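Local coordinates for uncharacterized protein DUF4425 (Bacteroides vulgatus, PDB 3U6G) that is of unknown function but, as a lipoprotein with an immunoglobulin-like beta-sandwich related to PLAT/LH2 and C2 domains, may bind calcium, at residues F5-H10 with T65-F71; C74-S80 with L115-V121. All coordinates share one frame. Numbering follows the deposited sequence.

Interaction 1: F5-H10 with T65-F71; sequences FQTGIH and TNGNAFF
Two loops at one end of the beta-sandwich run antiparallel, CA atoms 4.3 Å apart at Thr7-Phe70 and Gly8-Gly67 and 5.4 Å at His10-Thr65, where His10 begins strand 10-18. Gly8 has phi/psi 164/-165, which suits glycine. His10, chi1 -66° (m), folds its imidazole back over its own segment: NE2 donates to Gln6 O at 2.8 Å, His10 ND1 is hydrogen-bonded to Thr123 OG1, and one ring face carries Phe71 N. Thr65, chi1 67° (p), places OG1 to accept from His10 N at 3.0 Å and donate to Asn66 O at 2.7 Å; Thr65 N gives to His10 O at 2.9 Å. Asn66 (p) heads a type I turn, its OD1 accepting from Asn68 N at 2.8 Å in an Asx turn. At the turn's end, Gly8 N donates to Ala69 O at 3.1 Å. Phe5 (m) brings CE2 to 3.8 Å from CD1 of Phe71 (t), planes oblique at 74°. With Phe70 (p), both pack on Ile116, Ser77 and Thr118 of the second subunit. A water bridges Gln6 N (3.1 Å) and Phe70 O (2.7 Å). Two backbone bonds, Thr65 OG1, His10 NE2 and this water thus join loops that form no regular ladder.

Interaction 2: C74-S80 with L115-V121; sequences CAGSVSS and LIETFSV
Strand 74-80 pairs antiparallel with 115-121, axes 4.6 Å apart at closest and directions at 171°, in unbroken register. Cys74 opens with a hydrogen-bonded pair: N to Val121 O and Val121 N to its O, both 2.9 Å; its t rotamer sets SG 4.3 Å from Phe119 CE1. Ala75 faces Ser120 in a non-hydrogen-bonded pair, CA atoms 4.3 Å apart. Gly76 N reaches Phe119 O at 2.8 Å, and Phe119 N returns to Gly76 O at 3.0 Å. With chi1 61° (p), the phenyl folds over Gly76, whose CA sits 3.7 Å from the ring centroid in a CH-pi contact; a CB here would clash. Ser77-Thr118 is non-hydrogen-bonded (CA-CA 4.3 Å). Val78 (t) exchanges 2.8 Å bonds with Glu117, N to O and O to N, and packs CG2 3.9 Å from Phe119 CE2. Ser79-Ile116 is non-hydrogen-bonded (CA-CA 4.5 Å). Ser80 closes the ladder: N to Leu115 O, 3.0 Å, and Leu115 N to its O, 2.8 Å. Val78, Phe119 and Val121 meet strands 87-96 and 99-109; Cys74 points the same way but rests on Val27 and Ile29 of strand 24-33, which flanks 74-80 along its other edge. Ala75, Ser77 and Thr118 meet the second subunit.

Overall arrangement
From the N terminus, the chain passes through 5-10 into strand 10-18, and interaction 1 closes the first large loop when 65-71 returns from strand 60-65. The chain then runs directly on along strand 71-80, so interaction 2 opens just after interaction 1 closes; the two are in series, neither nested nor crossed. Its loop takes in strands 87-96 and 99-109 before 115-121 returns, joining the C-terminal strand to the sheet. The centres lie about 24 Å apart within a chain, yet the contacts meet across the dimer interface: Phe5, Phe70 and Phe71 of interaction 1 pack on Ile116, Ser77 and Thr118 of the second subunit, residues of its own interaction 2.

Interaction 1: F5-H10 with T65-F71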
# COMPACT_ATOMS: atom_id res chain seq x y z
N PHE A 5 -7.76 -15.76 1.69
CA PHE A 5 -6.88 -15.30 2.75
C PHE A 5 -6.53 -16.45 3.69
O PHE A 5 -7.35 -17.34 3.96
CB PHE A 5 -7.54 -14.15 3.51
CG PHE A 5 -7.95 -13.01 2.64
CD1 PHE A 5 -9.22 -12.97 2.08
CD2 PHE A 5 -7.09 -11.97 2.37
CE1 PHE A 5 -9.61 -11.92 1.27
CE2 PHE A 5 -7.45 -10.93 1.56
CZ PHE A 5 -8.73 -10.90 1.00
N GLN A 6 -5.30 -16.45 4.16
CA GLN A 6 -4.82 -17.43 5.11
C GLN A 6 -4.15 -16.68 6.25
O GLN A 6 -3.41 -15.74 6.02
CB GLN A 6 -3.81 -18.33 4.41
CG GLN A 6 -3.24 -19.45 5.26
CD GLN A 6 -2.44 -20.46 4.44
OE1 GLN A 6 -2.40 -20.41 3.20
NE2 GLN A 6 -1.80 -21.39 5.14
N THR A 7 -4.44 -17.11 7.47
CA THR A 7 -3.81 -16.54 8.64
C THR A 7 -2.46 -17.22 8.84
O THR A 7 -2.33 -18.43 8.64
CB THR A 7 -4.73 -16.68 9.85
OG1 THR A 7 -5.95 -15.95 9.59
CG2 THR A 7 -4.06 -16.15 11.10
N GLY A 8 -1.44 -16.43 9.16
CA GLY A 8 -0.11 -16.95 9.39
C GLY A 8 0.90 -15.84 9.35
O GLY A 8 0.54 -14.67 9.43
N ILE A 9 2.18 -16.19 9.23
CA ILE A 9 3.22 -15.19 9.08
C ILE A 9 3.30 -14.81 7.60
O ILE A 9 3.68 -15.62 6.75
CB ILE A 9 4.59 -15.65 9.63
CG1 ILE A 9 4.51 -15.88 11.14
CG2 ILE A 9 5.66 -14.61 9.32
CD1 ILE A 9 5.79 -16.45 11.75
N HIS A 10 2.88 -13.59 7.30
CA HIS A 10 2.98 -13.05 5.95
C HIS A 10 4.32 -12.34 5.82
O HIS A 10 4.81 -11.72 6.79
CB HIS A 10 1.83 -12.08 5.66
CG HIS A 10 0.50 -12.75 5.62
ND1 HIS A 10 -0.31 -12.75 4.50
CD2 HIS A 10 -0.11 -13.54 6.53
CE1 HIS A 10 -1.37 -13.49 4.73
NE2 HIS A 10 -1.28 -13.98 5.96
N THR A 65 4.98 -10.17 9.19
CA THR A 65 3.98 -9.91 10.21
C THR A 65 4.16 -10.88 11.37
O THR A 65 5.03 -11.76 11.34
CB THR A 65 2.56 -10.10 9.63
OG1 THR A 65 2.35 -11.48 9.31
CG2 THR A 65 2.33 -9.22 8.39
N ASN A 66 3.34 -10.72 12.41
CA ASN A 66 3.14 -11.78 13.37
C ASN A 66 2.21 -12.83 12.76
O ASN A 66 1.76 -12.70 11.61
CB ASN A 66 2.64 -11.26 14.73
CG ASN A 66 1.19 -10.76 14.71
OD1 ASN A 66 0.39 -11.15 13.86
ND2 ASN A 66 0.85 -9.89 15.68
N GLY A 67 1.93 -13.88 13.52
CA GLY A 67 1.17 -15.00 12.99
C GLY A 67 -0.33 -14.82 12.93
O GLY A 67 -1.06 -15.78 12.63
N ASN A 68 -0.80 -13.61 13.23
CA ASN A 68 -2.23 -13.32 13.21
C ASN A 68 -2.70 -12.65 11.93
O ASN A 68 -3.90 -12.48 11.73
CB ASN A 68 -2.61 -12.42 14.39
CG ASN A 68 -2.26 -13.03 15.72
OD1 ASN A 68 -2.34 -14.25 15.91
ND2 ASN A 68 -1.82 -12.18 16.66
N ALA A 69 -1.77 -12.26 11.07
CA ALA A 69 -2.14 -11.52 9.87
C ALA A 69 -2.84 -12.41 8.87
O ALA A 69 -2.56 -13.61 8.81
CB ALA A 69 -0.91 -10.88 9.24
N PHE A 70 -3.77 -11.83 8.10
CA PHE A 70 -4.42 -12.58 7.02
C PHE A 70 -4.17 -11.95 5.66
O PHE A 70 -4.62 -12.48 4.66
CB PHE A 70 -5.92 -12.79 7.27
CG PHE A 70 -6.71 -11.53 7.44
CD1 PHE A 70 -6.96 -10.72 6.34
CD2 PHE A 70 -7.19 -11.14 8.67
CE1 PHE A 70 -7.69 -9.55 6.46
CE2 PHE A 70 -7.94 -9.97 8.79
CZ PHE A 70 -8.15 -9.17 7.70
N PHE A 71 -3.40 -10.86 5.62
CA PHE A 71 -3.15 -10.11 4.41
C PHE A 71 -1.95 -9.20 4.61
O PHE A 71 -1.78 -8.64 5.69
CB PHE A 71 -4.37 -9.25 4.11
CG PHE A 71 -4.28 -8.43 2.85
CD1 PHE A 71 -4.20 -9.04 1.61
CD2 PHE A 71 -4.33 -7.05 2.91
CE1 PHE A 71 -4.14 -8.29 0.43
CE2 PHE A 71 -4.28 -6.27 1.74
CZ PHE A 71 -4.19 -6.90 0.49
O HOH W 1 -3.92 -14.16 2.63

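Interaction 2: C74-S80 with L115-V121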
# COMPACT_ATOMS: atom_id res chain seq x y z
N CYS A 74 2.47 -4.78 -0.61
CA CYS A 74 3.62 -3.95 -0.87
C CYS A 74 3.32 -3.19 -2.15
O CYS A 74 3.05 -3.80 -3.19
CB CYS A 74 4.87 -4.81 -1.05
SG CYS A 74 6.36 -3.88 -1.52
N ALA A 75 3.33 -1.86 -2.04
CA ALA A 75 3.19 -0.96 -3.19
C ALA A 75 4.48 -0.20 -3.38
O ALA A 75 5.06 0.30 -2.43
CB ALA A 75 2.02 0.02 -2.99
N GLY A 76 4.93 -0.10 -4.61
CA GLY A 76 6.19 0.54 -4.87
C GLY A 76 6.19 1.50 -6.05
O GLY A 76 5.33 1.44 -6.92
N SER A 77 7.17 2.38 -6.02
CA SER A 77 7.43 3.23 -7.17
C SER A 77 8.89 3.17 -7.54
O SER A 77 9.77 3.01 -6.69
CB SER A 77 7.03 4.69 -6.93
OG SER A 77 7.90 5.28 -5.99
N VAL A 78 9.11 3.25 -8.84
CA VAL A 78 10.43 3.23 -9.43
C VAL A 78 10.52 4.45 -10.32
O VAL A 78 9.65 4.65 -11.16
CB VAL A 78 10.65 1.95 -10.27
CG1 VAL A 78 12.00 2.00 -10.99
CG2 VAL A 78 10.54 0.71 -9.37
N SER A 79 11.55 5.27 -10.12
CA SER A 79 11.69 6.47 -10.91
C SER A 79 13.14 6.73 -11.30
O SER A 79 14.07 6.26 -10.63
CB SER A 79 11.13 7.67 -10.14
OG SER A 79 11.82 7.84 -8.91
N SER A 80 13.32 7.47 -12.39
CA SER A 80 14.66 7.81 -12.89
C SER A 80 14.58 8.98 -13.85
O SER A 80 13.63 9.09 -14.64
CB SER A 80 15.33 6.62 -13.59
OG SER A 80 16.63 6.97 -14.06
N LEU A 115 11.31 8.52 -16.15
CA LEU A 115 10.71 7.21 -15.89
C LEU A 115 10.00 7.24 -14.54
O LEU A 115 10.59 7.61 -13.54
CB LEU A 115 11.79 6.12 -15.88
CG LEU A 115 11.33 4.65 -15.75
CD1 LEU A 115 12.25 3.74 -16.55
CD2 LEU A 115 11.26 4.16 -14.31
N ILE A 116 8.71 6.89 -14.56
CA ILE A 116 7.92 6.72 -13.35
C ILE A 116 7.05 5.48 -13.53
O ILE A 116 6.18 5.45 -14.41
CB ILE A 116 7.05 7.98 -13.02
CG1 ILE A 116 6.00 7.65 -11.95
CG2 ILE A 116 6.37 8.52 -14.28
CD1 ILE A 116 6.57 7.12 -10.66
N GLU A 117 7.27 4.47 -12.70
CA GLU A 117 6.48 3.26 -12.79
C GLU A 117 6.09 2.84 -11.39
O GLU A 117 6.75 3.20 -10.42
CB GLU A 117 7.28 2.14 -13.46
CG GLU A 117 7.78 2.51 -14.86
CD GLU A 117 6.68 2.58 -15.90
OE1 GLU A 117 5.57 2.05 -15.66
OE2 GLU A 117 6.93 3.14 -16.98
N THR A 118 5.00 2.09 -11.29
CA THR A 118 4.54 1.62 -9.99
C THR A 118 4.23 0.13 -10.05
O THR A 118 4.04 -0.44 -11.12
CB THR A 118 3.29 2.42 -9.52
OG1 THR A 118 2.18 2.18 -10.40
CG2 THR A 118 3.60 3.91 -9.45
N PHE A 119 4.16 -0.48 -8.87
CA PHE A 119 3.83 -1.89 -8.79
C PHE A 119 3.16 -2.18 -7.48
O PHE A 119 3.26 -1.39 -6.52
CB PHE A 119 5.09 -2.74 -8.97
CG PHE A 119 6.16 -2.53 -7.91
CD1 PHE A 119 6.04 -3.10 -6.65
CD2 PHE A 119 7.30 -1.79 -8.20
CE1 PHE A 119 7.04 -2.91 -5.69
CE2 PHE A 119 8.29 -1.59 -7.25
CZ PHE A 119 8.16 -2.16 -5.99
N SER A 120 2.47 -3.31 -7.44
CA SER A 120 1.84 -3.77 -6.22
C SER A 120 1.81 -5.28 -6.20
O SER A 120 1.59 -5.91 -7.22
CB SER A 120 0.40 -3.22 -6.10
OG SER A 120 -0.17 -3.51 -4.83
N VAL A 121 2.04 -5.84 -5.02
CA VAL A 121 1.84 -7.27 -4.81
C VAL A 121 1.33 -7.51 -3.41
O VAL A 121 1.63 -6.76 -2.48
CB VAL A 121 3.14 -8.08 -5.07
CG1 VAL A 121 4.19 -7.76 -4.07
CG2 VAL A 121 2.84 -9.59 -5.13